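Local coordinates for protein catalase (Bacillus pumilus, PDB 4QON) that breaks hydrogen peroxide down to water and oxygen at a buried haem and, in this crystal form, holds catechol on the distal side of that haem, at residues 52-57 with 310-315; 57-62 with 95-100; 134-139 with 175-180; 144-149 with 166-171. All coordinates share one frame; numbering follows the deposited sequence.

Interaction 1 (52-57 with 310-315); sequences PERVVH and ETEQAA. With HEM (protoporphyrin IX containing Fe), chain E; CAQ (catechol), chain G.
The guanidinium of R54 meets the backbone carbonyls of segment 310-315. The haem propionate oxygen O2D lies at its edge, in the plane; T311 O is also near the rim but tilted about 25° from the plane, while the E312 carbonyl comes in obliquely. NH2 donates to T311 O at 2.9 Å, and NH1 reaches E312 O at 3.0 Å in a bent, weak bond. NE gives the straighter bond, 2.7 Å to haem O2D with 161° at the hydrogen, so the planar group is pinned at both ends. Extended from CG to NE, the arginine spans from its loop to segment 310-315. The E312 carboxylate stands nearly perpendicular to it, 87° between planes, in a long salt bridge from NH1 to OE1; a water joins these two atoms, and K102 pairs with OE2. The charge of R54 would be expected to stabilise an ionised propionate. R347 and R94 also bind the haem, completing the basic propionate-binding site of a haem-containing catalase.

Interaction 2 (57-62 with 95-100); sequences HARGAG and FSTVIH. With HEM (protoporphyrin IX containing Fe), chain E; CAQ (catechol), chain G.
H57 runs past S96, T97 and V98 into the haem pocket. Its CB lies 3.5 Å from T97 O, and CG is sandwiched between that carbonyl and haem C3D. ND1 donates to S96 OG at 2.8 Å, with the hydroxyl only 6° out of the ring plane, which fixes the rotation of the imidazole. CE1 has V98 CG2 at 3.5 Å; this methyl makes a CH-pi contact over one face, while haem C2D sits over the centre of the other. At the tip, NE2 is hydrogen-bonded to catechol O4 at 2.8 Å and more weakly to O3. This is the distal histidine and serine arrangement of haem catalases, set where strand 60-69 of the beta-barrel begins and its antiparallel neighbour 88-96 ends. The strands are joined by A61 and F95, a hydrogen-bonded pair (F95 N to A61 O, 2.9 Å), and by G60 and S96, a non-hydrogen-bonded pair whose CA atoms are 3.9 Å apart. Nearer the ring, H57 N donates to V98 O at 2.7 Å.

Interaction 3 (134-139 with 175-180); sequences IFFIRD and THMLTW. With CAQ (catechol), chain G.
F136 and M177 meet with the thioether chain arched over one face of the ring, CG and CE nearest to it and SD raised above. M177 CG stands over the centre, 3.6 Å from the centroid, in a CH-pi contact. The bend at chi2 (65°) carries SD on beyond CG, 4.8 Å from the same centroid, to complete a Met-aromatic contact, and CE returns to within 3.7 Å of F136 CE1. L178 stands roughly perpendicular to F136 and puts CD2 at the ring's edge. On the other flank I134 and M177 run antiparallel alongside one another, so that SD comes to rest 3.2 Å from I134 O. I134 in turn runs square to H176, its CD1 pressed over the imidazole face at 3.4 Å from the centroid, a tight CH-pi approach; the same methyl also touches W180 CD1. H176 ND1 is bonded to T282 O. A single water, 2.8 Å from both F135 O and M177 N, bridges the backbones. The contact thus packs the loop between strand 123-130 and helix 143-150 against helix 175-181. F135 and F136 reach catechol from this loop and M146 of helix 143-150 touches both rings, while helices 423-431 and 453-466 also pack on helix 175-181.

Interaction 4 (144-149 with 166-171); sequences PDMVHS and DFMTLT. With CAQ (catechol), chain G.
Both M146 and F167 set CG anti to the backbone N (chi1 -176° and 179°); in F167 this projects the ring onto the M146 backbone, and in M146 it carries the chain past that ring toward M168 and catechol. This is helix-helix packing between helix 143-150 and helix 161-169, which follow strand 123-130 in the catalase fold. The F167 ring lies against the first helix with one face: M146 CA sits 3.9 Å from the ring centroid, 15° off the normal, in a CH-pi contact. M146 CB adds a touch of 3.7 Å to F167 CE2, and D145 CB comes equally near CE1. The opposite face of the ring is covered from within its own segment by the T171 hydroxyl, OG1, which is held in place by donating to F167 O. The phenyl group is therefore clasped between a helix backbone and a hydroxyl. S149 CB and OG close over the base of F167, with OG 3.5 Å from F167 CB; the hydroxyl's proton goes back to M146 O in its own helix. The polar end of D145 faces away from the contact, to K42 of a second subunit and to the backbone of E385 of a fourth. M168, bent at chi2, brings CE to 3.7 Å from M146 CG. Beyond that point M146 turns at chi3, and its own CE ends 3.2 Å from catechol C1.

How the interactions relate
All four contacts are buried, yet their chemistry differs with their place: propionate side and distal histidine against the aromatic and methionine wall. Interactions 1 and 2 share H57 and are largely polar: one ties the propionate side to segment 310-315, the other sets the distal imidazole on the barrel strands. Interactions 3 and 4 are apolar, made of aromatic rings and methionines with no direct hydrogen bond between their segments, and they touch where F136 packs on M146 and M168. Interaction 4 also meets interaction 1 through V147 and V56. Each contact has one residue or more on catechol, so the ligand is enclosed by polar and greasy walls together. All four have some contact with neighbouring subunits, interactions 1 and 4 with two each.

Interaction 1 (52-57 with 310-315)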
# COMPACT_ATOMS: atom_id res chain seq x y z
N PRO A 52 -5.10 6.67 -4.86
CA PRO A 52 -6.38 6.34 -5.47
C PRO A 52 -7.41 7.47 -5.30
O PRO A 52 -7.38 8.17 -4.34
CB PRO A 52 -6.84 5.07 -4.73
CG PRO A 52 -5.61 4.52 -4.13
CD PRO A 52 -4.77 5.73 -3.77
N GLU A 53 -8.21 7.71 -6.34
CA GLU A 53 -9.23 8.76 -6.24
C GLU A 53 -10.36 8.16 -5.39
O GLU A 53 -10.45 6.92 -5.22
CB GLU A 53 -9.73 9.25 -7.62
CG GLU A 53 -10.65 8.27 -8.35
CD GLU A 53 -11.04 8.72 -9.73
OE1 GLU A 53 -10.45 9.68 -10.31
OE2 GLU A 53 -12.00 8.07 -10.25
N ARG A 54 -11.26 9.01 -4.95
CA ARG A 54 -12.49 8.51 -4.28
C ARG A 54 -13.28 7.55 -5.17
O ARG A 54 -13.48 7.79 -6.38
CB ARG A 54 -13.36 9.66 -3.81
CG ARG A 54 -12.76 10.61 -2.78
CD ARG A 54 -13.52 11.97 -2.80
NE ARG A 54 -13.05 12.86 -1.73
CZ ARG A 54 -11.88 13.51 -1.73
NH1 ARG A 54 -11.02 13.33 -2.72
NH2 ARG A 54 -11.57 14.30 -0.71
N VAL A 55 -13.80 6.47 -4.58
CA VAL A 55 -14.59 5.51 -5.35
C VAL A 55 -15.85 6.12 -6.01
O VAL A 55 -16.26 5.71 -7.10
CB VAL A 55 -14.91 4.26 -4.53
CG1 VAL A 55 -15.91 4.53 -3.42
CG2 VAL A 55 -15.39 3.08 -5.41
N VAL A 56 -16.50 7.04 -5.31
CA VAL A 56 -17.45 7.92 -5.96
C VAL A 56 -17.14 9.34 -5.54
O VAL A 56 -16.43 9.58 -4.55
CB VAL A 56 -18.91 7.53 -5.58
CG1 VAL A 56 -19.28 6.25 -6.29
CG2 VAL A 56 -19.05 7.31 -4.07
N HIS A 57 -17.76 10.31 -6.21
CA HIS A 57 -17.51 11.75 -5.87
C HIS A 57 -16.04 12.16 -6.04
O HIS A 57 -15.52 12.99 -5.27
CB HIS A 57 -17.95 12.14 -4.48
CG HIS A 57 -19.43 12.06 -4.22
ND1 HIS A 57 -20.23 13.17 -4.13
CD2 HIS A 57 -20.25 11.00 -4.03
CE1 HIS A 57 -21.48 12.81 -3.89
NE2 HIS A 57 -21.51 11.49 -3.78
N GLU A 310 -5.05 19.22 1.03
CA GLU A 310 -6.26 19.61 1.74
C GLU A 310 -7.54 19.08 1.08
O GLU A 310 -8.35 18.46 1.73
CB GLU A 310 -6.30 21.15 1.91
CG GLU A 310 -5.13 21.68 2.72
CD GLU A 310 -5.03 23.17 2.60
OE1 GLU A 310 -5.98 23.77 3.09
OE2 GLU A 310 -4.05 23.69 2.04
N THR A 311 -7.75 19.29 -0.20
CA THR A 311 -9.03 18.86 -0.79
C THR A 311 -9.01 17.40 -1.22
O THR A 311 -9.91 16.67 -0.92
CB THR A 311 -9.46 19.78 -1.95
OG1 THR A 311 -9.62 21.12 -1.45
CG2 THR A 311 -10.74 19.30 -2.61
N GLU A 312 -7.94 16.97 -1.85
CA GLU A 312 -7.90 15.56 -2.31
C GLU A 312 -7.84 14.62 -1.14
O GLU A 312 -8.50 13.63 -1.13
CB GLU A 312 -6.83 15.33 -3.36
CG GLU A 312 -6.80 13.91 -3.91
CD GLU A 312 -8.02 13.56 -4.76
OE1 GLU A 312 -8.32 12.35 -4.87
OE2 GLU A 312 -8.59 14.46 -5.35
N GLN A 313 -7.11 14.99 -0.09
CA GLN A 313 -6.94 14.13 1.09
C GLN A 313 -8.04 14.25 2.14
O GLN A 313 -7.97 13.57 3.12
CB GLN A 313 -5.60 14.42 1.74
CG GLN A 313 -4.38 13.88 1.00
CD GLN A 313 -3.07 13.86 1.78
OE1 GLN A 313 -2.35 12.80 1.85
NE2 GLN A 313 -2.78 14.93 2.43
N ALA A 314 -8.98 15.19 1.96
CA ALA A 314 -10.07 15.39 2.91
C ALA A 314 -10.86 14.17 3.12
O ALA A 314 -11.23 13.49 2.18
CB ALA A 314 -11.03 16.54 2.45
N ALA A 315 -11.18 13.88 4.37
CA ALA A 315 -11.91 12.63 4.64
C ALA A 315 -13.14 12.96 5.45
O ALA A 315 -13.02 13.45 6.56
CB ALA A 315 -11.02 11.65 5.42
CHA HEM E . -18.26 9.83 -0.78
CHB HEM E . -20.10 5.49 0.17
CHC HEM E . -24.61 7.38 0.13
CHD HEM E . -22.66 11.82 -0.19
C1A HEM E . -18.38 8.49 -0.53
C2A HEM E . -17.28 7.56 -0.50
C3A HEM E . -17.81 6.34 -0.24
C4A HEM E . -19.22 6.52 -0.09
CMA HEM E . -17.04 5.04 -0.06
CAA HEM E . -15.80 7.90 -0.71
CBA HEM E . -15.28 8.58 0.59
CGA HEM E . -13.77 8.83 0.61
O1A HEM E . -13.26 9.68 1.42
O2A HEM E . -13.03 8.17 -0.15
C1B HEM E . -21.48 5.69 0.21
C2B HEM E . -22.39 4.59 0.44
C3B HEM E . -23.63 5.09 0.41
C4B HEM E . -23.50 6.55 0.21
CMB HEM E . -22.10 3.13 0.64
CAB HEM E . -24.90 4.35 0.60
CBB HEM E . -24.84 3.06 0.91
C1C HEM E . -24.48 8.75 0.08
C2C HEM E . -25.48 9.67 0.41
C3C HEM E . -24.91 10.93 0.30
C4C HEM E . -23.56 10.80 -0.04
CMC HEM E . -26.91 9.41 0.79
CAC HEM E . -25.54 12.17 0.68
CBC HEM E . -26.46 12.02 1.63
C1D HEM E . -21.32 11.60 -0.42
C2D HEM E . -20.40 12.71 -0.60
C3D HEM E . -19.17 12.16 -0.79
C4D HEM E . -19.34 10.70 -0.68
CMD HEM E . -20.79 14.17 -0.62
CAD HEM E . -17.89 12.90 -1.03
CBD HEM E . -17.28 13.38 0.31
CGD HEM E . -16.03 14.16 -0.04
O1D HEM E . -16.15 15.33 -0.47
O2D HEM E . -14.90 13.63 0.08
NA HEM E . -19.58 7.84 -0.27
NB HEM E . -22.20 6.83 0.11
NC HEM E . -23.33 9.45 -0.11
ND HEM E . -20.63 10.43 -0.42
FE HEM E . -21.40 8.74 -0.20
C1 CAQ G . -24.42 7.44 -6.30
C2 CAQ G . -23.51 7.37 -5.27
C3 CAQ G . -23.39 8.42 -4.39
O3 CAQ G . -22.53 8.42 -3.34
C4 CAQ G . -24.26 9.61 -4.58
O4 CAQ G . -24.14 10.58 -3.68
C5 CAQ G . -25.20 9.65 -5.60
C6 CAQ G . -25.24 8.56 -6.46
O HOH W 1 -7.80 10.60 -2.98
O HOH W 2 -11.01 12.08 -5.55

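Interaction 2 (57-62 with 95-100)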
# COMPACT_ATOMS: atom_id res chain seq x y z
N HIS A 57 -17.76 10.31 -6.21
CA HIS A 57 -17.51 11.75 -5.87
C HIS A 57 -16.04 12.16 -6.04
O HIS A 57 -15.52 12.99 -5.27
CB HIS A 57 -17.95 12.14 -4.48
CG HIS A 57 -19.43 12.06 -4.22
ND1 HIS A 57 -20.23 13.17 -4.13
CD2 HIS A 57 -20.25 11.00 -4.03
CE1 HIS A 57 -21.48 12.81 -3.89
NE2 HIS A 57 -21.51 11.49 -3.78
N ALA A 58 -15.40 11.61 -7.05
CA ALA A 58 -13.97 11.79 -7.29
C ALA A 58 -13.64 13.22 -7.74
O ALA A 58 -12.59 13.75 -7.39
CB ALA A 58 -13.47 10.77 -8.29
N ARG A 59 -14.54 13.83 -8.52
CA ARG A 59 -14.41 15.22 -8.98
C ARG A 59 -15.05 16.15 -7.96
O ARG A 59 -16.23 16.00 -7.64
CB ARG A 59 -14.99 15.43 -10.39
CG ARG A 59 -15.28 16.89 -10.74
CD ARG A 59 -14.03 17.72 -10.89
NE ARG A 59 -13.61 17.78 -12.28
CZ ARG A 59 -12.57 18.46 -12.73
NH1 ARG A 59 -11.78 19.15 -11.89
NH2 ARG A 59 -12.30 18.46 -14.03
N GLY A 60 -14.24 17.08 -7.46
CA GLY A 60 -14.74 18.07 -6.49
C GLY A 60 -13.78 19.18 -6.16
O GLY A 60 -12.67 19.25 -6.70
N ALA A 61 -14.27 20.10 -5.30
CA ALA A 61 -13.56 21.29 -4.91
C ALA A 61 -13.90 21.64 -3.45
O ALA A 61 -15.03 21.50 -3.00
CB ALA A 61 -13.90 22.46 -5.81
N GLY A 62 -12.90 22.16 -2.79
CA GLY A 62 -13.02 22.50 -1.38
C GLY A 62 -12.85 23.97 -1.00
O GLY A 62 -12.16 24.74 -1.67
N PHE A 95 -17.41 20.10 -2.27
CA PHE A 95 -18.48 19.93 -3.16
C PHE A 95 -18.01 19.06 -4.29
O PHE A 95 -16.79 19.06 -4.61
CB PHE A 95 -18.94 21.30 -3.78
CG PHE A 95 -19.44 22.33 -2.76
CD1 PHE A 95 -20.68 22.22 -2.14
CD2 PHE A 95 -18.67 23.49 -2.51
CE1 PHE A 95 -21.10 23.18 -1.24
CE2 PHE A 95 -19.10 24.43 -1.58
CZ PHE A 95 -20.31 24.28 -0.96
N SER A 96 -18.91 18.30 -4.91
CA SER A 96 -18.49 17.32 -5.92
C SER A 96 -19.59 16.90 -6.89
O SER A 96 -20.80 17.07 -6.58
CB SER A 96 -17.96 16.12 -5.15
OG SER A 96 -18.90 15.59 -4.22
N THR A 97 -19.19 16.27 -8.01
CA THR A 97 -20.08 15.41 -8.77
C THR A 97 -20.07 14.01 -8.18
O THR A 97 -19.52 13.82 -7.07
CB THR A 97 -19.76 15.47 -10.28
OG1 THR A 97 -18.49 14.94 -10.55
CG2 THR A 97 -19.77 16.95 -10.80
N VAL A 98 -20.59 13.02 -8.88
CA VAL A 98 -20.62 11.67 -8.31
C VAL A 98 -19.91 10.56 -9.09
O VAL A 98 -19.08 9.84 -8.52
CB VAL A 98 -22.06 11.24 -8.07
CG1 VAL A 98 -22.06 9.84 -7.48
CG2 VAL A 98 -22.73 12.21 -7.13
N ILE A 99 -20.30 10.32 -10.34
CA ILE A 99 -20.03 9.09 -11.00
C ILE A 99 -18.71 9.06 -11.78
O ILE A 99 -17.96 8.10 -11.67
CB ILE A 99 -21.16 8.70 -11.92
CG1 ILE A 99 -22.39 8.30 -11.08
CG2 ILE A 99 -20.74 7.59 -12.86
CD1 ILE A 99 -22.23 7.04 -10.21
N HIS A 100 -18.40 10.12 -12.52
CA HIS A 100 -17.16 10.08 -13.35
C HIS A 100 -15.90 10.40 -12.57
O HIS A 100 -15.97 10.91 -11.42
CB HIS A 100 -17.34 10.90 -14.58
CG HIS A 100 -18.38 10.32 -15.49
ND1 HIS A 100 -18.09 9.41 -16.49
CD2 HIS A 100 -19.72 10.46 -15.48
CE1 HIS A 100 -19.20 9.09 -17.12
NE2 HIS A 100 -20.21 9.69 -16.51
CHA HEM E . -18.26 9.83 -0.78
CHB HEM E . -20.10 5.49 0.17
CHC HEM E . -24.61 7.38 0.13
CHD HEM E . -22.66 11.82 -0.19
C1A HEM E . -18.38 8.49 -0.53
C2A HEM E . -17.28 7.56 -0.50
C3A HEM E . -17.81 6.34 -0.24
C4A HEM E . -19.22 6.52 -0.09
CMA HEM E . -17.04 5.04 -0.06
CAA HEM E . -15.80 7.90 -0.71
CBA HEM E . -15.28 8.58 0.59
CGA HEM E . -13.77 8.83 0.61
O1A HEM E . -13.26 9.68 1.42
O2A HEM E . -13.03 8.17 -0.15
C1B HEM E . -21.48 5.69 0.21
C2B HEM E . -22.39 4.59 0.44
C3B HEM E . -23.63 5.09 0.41
C4B HEM E . -23.50 6.55 0.21
CMB HEM E . -22.10 3.13 0.64
CAB HEM E . -24.90 4.35 0.60
CBB HEM E . -24.84 3.06 0.91
C1C HEM E . -24.48 8.75 0.08
C2C HEM E . -25.48 9.67 0.41
C3C HEM E . -24.91 10.93 0.30
C4C HEM E . -23.56 10.80 -0.04
CMC HEM E . -26.91 9.41 0.79
CAC HEM E . -25.54 12.17 0.68
CBC HEM E . -26.46 12.02 1.63
C1D HEM E . -21.32 11.60 -0.42
C2D HEM E . -20.40 12.71 -0.60
C3D HEM E . -19.17 12.16 -0.79
C4D HEM E . -19.34 10.70 -0.68
CMD HEM E . -20.79 14.17 -0.62
CAD HEM E . -17.89 12.90 -1.03
CBD HEM E . -17.28 13.38 0.31
CGD HEM E . -16.03 14.16 -0.04
O1D HEM E . -16.15 15.33 -0.47
O2D HEM E . -14.90 13.63 0.08
NA HEM E . -19.58 7.84 -0.27
NB HEM E . -22.20 6.83 0.11
NC HEM E . -23.33 9.45 -0.11
ND HEM E . -20.63 10.43 -0.42
FE HEM E . -21.40 8.74 -0.20
C1 CAQ G . -24.42 7.44 -6.30
C2 CAQ G . -23.51 7.37 -5.27
C3 CAQ G . -23.39 8.42 -4.39
O3 CAQ G . -22.53 8.42 -3.34
C4 CAQ G . -24.26 9.61 -4.58
O4 CAQ G . -24.14 10.58 -3.68
C5 CAQ G . -25.20 9.65 -5.60
C6 CAQ G . -25.24 8.56 -6.46
O HOH W 3 -16.38 9.51 -8.91
O HOH W 4 -17.07 12.60 -9.35

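Interaction 3 (134-139 with 175-180)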
# COMPACT_ATOMS: atom_id res chain seq x y z
N ILE A 134 -33.20 13.33 -1.22
CA ILE A 134 -33.52 11.90 -1.10
C ILE A 134 -32.50 11.06 -1.85
O ILE A 134 -31.58 11.60 -2.43
CB ILE A 134 -34.91 11.59 -1.64
CG1 ILE A 134 -35.07 12.12 -3.07
CG2 ILE A 134 -35.99 12.18 -0.75
CD1 ILE A 134 -36.23 11.46 -3.73
N PHE A 135 -32.66 9.75 -1.81
CA PHE A 135 -31.75 8.86 -2.53
C PHE A 135 -32.51 7.82 -3.37
O PHE A 135 -33.72 7.66 -3.24
CB PHE A 135 -30.78 8.16 -1.55
CG PHE A 135 -29.39 7.94 -2.12
CD1 PHE A 135 -28.64 8.99 -2.52
CD2 PHE A 135 -28.85 6.65 -2.25
CE1 PHE A 135 -27.37 8.80 -3.07
CE2 PHE A 135 -27.60 6.45 -2.79
CZ PHE A 135 -26.85 7.53 -3.19
N PHE A 136 -31.76 7.12 -4.21
CA PHE A 136 -32.25 6.12 -5.16
C PHE A 136 -32.63 4.81 -4.46
O PHE A 136 -33.47 4.06 -4.96
CB PHE A 136 -31.15 5.72 -6.12
CG PHE A 136 -30.54 6.87 -6.89
CD1 PHE A 136 -29.40 7.51 -6.41
CD2 PHE A 136 -31.04 7.20 -8.15
CE1 PHE A 136 -28.82 8.54 -7.13
CE2 PHE A 136 -30.46 8.20 -8.89
CZ PHE A 136 -29.35 8.88 -8.37
N ILE A 137 -31.96 4.52 -3.35
CA ILE A 137 -32.07 3.21 -2.66
C ILE A 137 -32.23 3.46 -1.15
O ILE A 137 -32.04 4.58 -0.70
CB ILE A 137 -30.87 2.27 -2.96
CG1 ILE A 137 -29.51 2.96 -2.70
CG2 ILE A 137 -30.92 1.78 -4.41
CD1 ILE A 137 -28.34 2.00 -2.70
N ARG A 138 -32.61 2.42 -0.40
CA ARG A 138 -32.84 2.53 1.03
C ARG A 138 -32.07 1.57 1.88
O ARG A 138 -32.31 1.51 3.08
CB ARG A 138 -34.33 2.38 1.35
CG ARG A 138 -34.93 1.04 0.91
CD ARG A 138 -36.35 0.82 1.46
NE ARG A 138 -37.31 1.78 0.95
CZ ARG A 138 -38.25 1.54 0.01
NH1 ARG A 138 -38.39 0.37 -0.58
NH2 ARG A 138 -39.11 2.50 -0.30
N ASP A 139 -31.17 0.78 1.26
CA ASP A 139 -30.37 -0.17 2.00
C ASP A 139 -28.95 -0.21 1.40
O ASP A 139 -28.79 -0.39 0.22
CB ASP A 139 -31.00 -1.54 1.92
CG ASP A 139 -30.37 -2.56 2.88
OD1 ASP A 139 -29.10 -2.71 2.87
OD2 ASP A 139 -31.16 -3.25 3.61
N THR A 175 -37.83 5.74 -7.82
CA THR A 175 -38.71 6.55 -8.69
C THR A 175 -38.79 8.02 -8.22
O THR A 175 -38.77 8.94 -9.03
CB THR A 175 -40.11 5.89 -8.75
OG1 THR A 175 -39.99 4.53 -9.19
CG2 THR A 175 -41.04 6.67 -9.68
N HIS A 176 -38.89 8.27 -6.90
CA HIS A 176 -38.86 9.64 -6.40
C HIS A 176 -37.57 10.36 -6.79
O HIS A 176 -37.57 11.47 -7.28
CB HIS A 176 -39.06 9.65 -4.88
CG HIS A 176 -39.38 10.99 -4.29
ND1 HIS A 176 -39.38 11.21 -2.93
CD2 HIS A 176 -39.74 12.16 -4.86
CE1 HIS A 176 -39.65 12.48 -2.69
NE2 HIS A 176 -39.93 13.06 -3.85
N MET A 177 -36.44 9.74 -6.51
CA MET A 177 -35.15 10.37 -6.80
C MET A 177 -34.96 10.70 -8.27
O MET A 177 -34.51 11.80 -8.61
CB MET A 177 -34.00 9.47 -6.32
CG MET A 177 -32.59 10.04 -6.52
SD MET A 177 -32.25 11.53 -5.57
CE MET A 177 -30.46 11.53 -5.63
N LEU A 178 -35.34 9.78 -9.15
CA LEU A 178 -35.24 10.04 -10.59
C LEU A 178 -36.11 11.24 -11.04
O LEU A 178 -35.76 11.98 -11.95
CB LEU A 178 -35.55 8.78 -11.40
CG LEU A 178 -34.55 7.63 -11.15
CD1 LEU A 178 -35.10 6.30 -11.60
CD2 LEU A 178 -33.26 7.86 -11.92
N THR A 179 -37.25 11.40 -10.38
CA THR A 179 -38.13 12.52 -10.61
C THR A 179 -37.50 13.89 -10.24
O THR A 179 -37.90 14.91 -10.81
CB THR A 179 -39.49 12.28 -9.90
OG1 THR A 179 -40.01 11.01 -10.32
CG2 THR A 179 -40.50 13.34 -10.24
N TRP A 180 -36.59 13.92 -9.26
CA TRP A 180 -35.81 15.13 -9.00
C TRP A 180 -34.63 15.27 -9.92
O TRP A 180 -34.35 16.37 -10.41
CB TRP A 180 -35.26 15.16 -7.58
CG TRP A 180 -36.20 15.37 -6.50
CD1 TRP A 180 -37.12 14.49 -6.06
CD2 TRP A 180 -36.23 16.47 -5.59
NE1 TRP A 180 -37.76 14.99 -4.97
CE2 TRP A 180 -37.25 16.23 -4.69
CE3 TRP A 180 -35.55 17.70 -5.53
CZ2 TRP A 180 -37.61 17.15 -3.69
CZ3 TRP A 180 -35.92 18.61 -4.55
CH2 TRP A 180 -36.92 18.32 -3.64
C1 CAQ G . -24.42 7.44 -6.30
C2 CAQ G . -23.51 7.37 -5.27
C3 CAQ G . -23.39 8.42 -4.39
O3 CAQ G . -22.53 8.42 -3.34
C4 CAQ G . -24.26 9.61 -4.58
O4 CAQ G . -24.14 10.58 -3.68
C5 CAQ G . -25.20 9.65 -5.60
C6 CAQ G . -25.24 8.56 -6.46
O HOH W 5 -36.13 7.59 -4.71

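Interaction 4 (144-149 with 166-171)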
# COMPACT_ATOMS: atom_id res chain seq x y z
N PRO A 144 -23.11 -0.92 -3.97
CA PRO A 144 -22.15 -1.24 -5.04
C PRO A 144 -22.83 -1.62 -6.36
O PRO A 144 -22.32 -1.33 -7.44
CB PRO A 144 -21.39 -2.46 -4.46
CG PRO A 144 -21.47 -2.23 -2.97
CD PRO A 144 -22.87 -1.75 -2.75
N ASP A 145 -24.00 -2.24 -6.26
CA ASP A 145 -24.80 -2.58 -7.45
C ASP A 145 -25.26 -1.34 -8.19
O ASP A 145 -25.04 -1.22 -9.41
CB ASP A 145 -26.01 -3.37 -7.04
CG ASP A 145 -25.65 -4.77 -6.49
OD1 ASP A 145 -25.00 -5.59 -7.19
OD2 ASP A 145 -26.08 -5.07 -5.37
N MET A 146 -25.84 -0.40 -7.45
CA MET A 146 -26.30 0.88 -8.04
C MET A 146 -25.15 1.63 -8.71
O MET A 146 -25.25 2.00 -9.85
CB MET A 146 -26.95 1.77 -6.96
CG MET A 146 -27.53 3.07 -7.54
SD MET A 146 -27.89 4.24 -6.21
CE MET A 146 -26.24 4.81 -5.88
N VAL A 147 -24.05 1.83 -7.97
CA VAL A 147 -22.85 2.47 -8.49
C VAL A 147 -22.29 1.76 -9.75
O VAL A 147 -21.98 2.45 -10.75
CB VAL A 147 -21.78 2.68 -7.38
CG1 VAL A 147 -20.47 3.19 -7.96
CG2 VAL A 147 -22.28 3.66 -6.31
N HIS A 148 -22.16 0.42 -9.72
CA HIS A 148 -21.64 -0.30 -10.83
C HIS A 148 -22.52 -0.10 -12.10
O HIS A 148 -22.00 0.00 -13.20
CB HIS A 148 -21.51 -1.79 -10.52
CG HIS A 148 -20.37 -2.15 -9.62
ND1 HIS A 148 -20.08 -3.47 -9.30
CD2 HIS A 148 -19.42 -1.39 -8.99
CE1 HIS A 148 -19.02 -3.49 -8.50
NE2 HIS A 148 -18.58 -2.26 -8.32
N SER A 149 -23.82 0.06 -11.92
CA SER A 149 -24.76 0.28 -13.04
C SER A 149 -24.64 1.66 -13.60
O SER A 149 -24.72 1.83 -14.80
CB SER A 149 -26.21 -0.02 -12.64
OG SER A 149 -26.81 1.05 -11.97
N ASP A 166 -31.66 -0.47 -16.34
CA ASP A 166 -31.97 -1.87 -15.96
C ASP A 166 -32.04 -1.98 -14.43
O ASP A 166 -33.05 -2.41 -13.87
CB ASP A 166 -30.92 -2.81 -16.54
CG ASP A 166 -31.23 -4.31 -16.28
OD1 ASP A 166 -32.42 -4.67 -16.14
OD2 ASP A 166 -30.25 -5.11 -16.26
N PHE A 167 -31.01 -1.50 -13.77
CA PHE A 167 -31.02 -1.48 -12.33
C PHE A 167 -32.16 -0.63 -11.72
O PHE A 167 -32.84 -1.08 -10.82
CB PHE A 167 -29.68 -0.98 -11.80
CG PHE A 167 -29.64 -0.91 -10.29
CD1 PHE A 167 -29.26 -2.05 -9.54
CD2 PHE A 167 -30.02 0.23 -9.64
CE1 PHE A 167 -29.23 -1.98 -8.16
CE2 PHE A 167 -30.08 0.30 -8.26
CZ PHE A 167 -29.67 -0.82 -7.51
N MET A 168 -32.30 0.62 -12.17
CA MET A 168 -33.25 1.48 -11.51
C MET A 168 -34.65 0.96 -11.66
O MET A 168 -35.46 1.10 -10.74
CB MET A 168 -33.15 2.93 -11.99
CG MET A 168 -31.81 3.57 -11.68
SD MET A 168 -31.52 3.90 -9.93
CE MET A 168 -29.81 4.42 -10.10
N THR A 169 -34.96 0.46 -12.85
CA THR A 169 -36.32 -0.00 -13.09
C THR A 169 -36.69 -1.20 -12.24
O THR A 169 -37.85 -1.35 -11.87
CB THR A 169 -36.56 -0.32 -14.59
OG1 THR A 169 -35.65 -1.31 -15.05
CG2 THR A 169 -36.46 0.96 -15.45
N LEU A 170 -35.71 -2.05 -11.97
CA LEU A 170 -35.90 -3.22 -11.11
C LEU A 170 -35.77 -2.86 -9.62
O LEU A 170 -35.84 -3.74 -8.77
CB LEU A 170 -34.90 -4.32 -11.51
CG LEU A 170 -35.01 -4.89 -12.94
CD1 LEU A 170 -33.91 -5.89 -13.22
CD2 LEU A 170 -36.36 -5.56 -13.09
N THR A 171 -35.68 -1.56 -9.32
CA THR A 171 -35.47 -1.00 -8.00
C THR A 171 -36.44 0.22 -7.91
O THR A 171 -35.99 1.38 -7.85
CB THR A 171 -34.00 -0.58 -7.85
OG1 THR A 171 -33.14 -1.73 -8.07
CG2 THR A 171 -33.71 -0.07 -6.44
C1 CAQ G . -24.42 7.44 -6.30
C2 CAQ G . -23.51 7.37 -5.27
C3 CAQ G . -23.39 8.42 -4.39
O3 CAQ G . -22.53 8.42 -3.34
C4 CAQ G . -24.26 9.61 -4.58
O4 CAQ G . -24.14 10.58 -3.68
C5 CAQ G . -25.20 9.65 -5.60
C6 CAQ G . -25.24 8.56 -6.46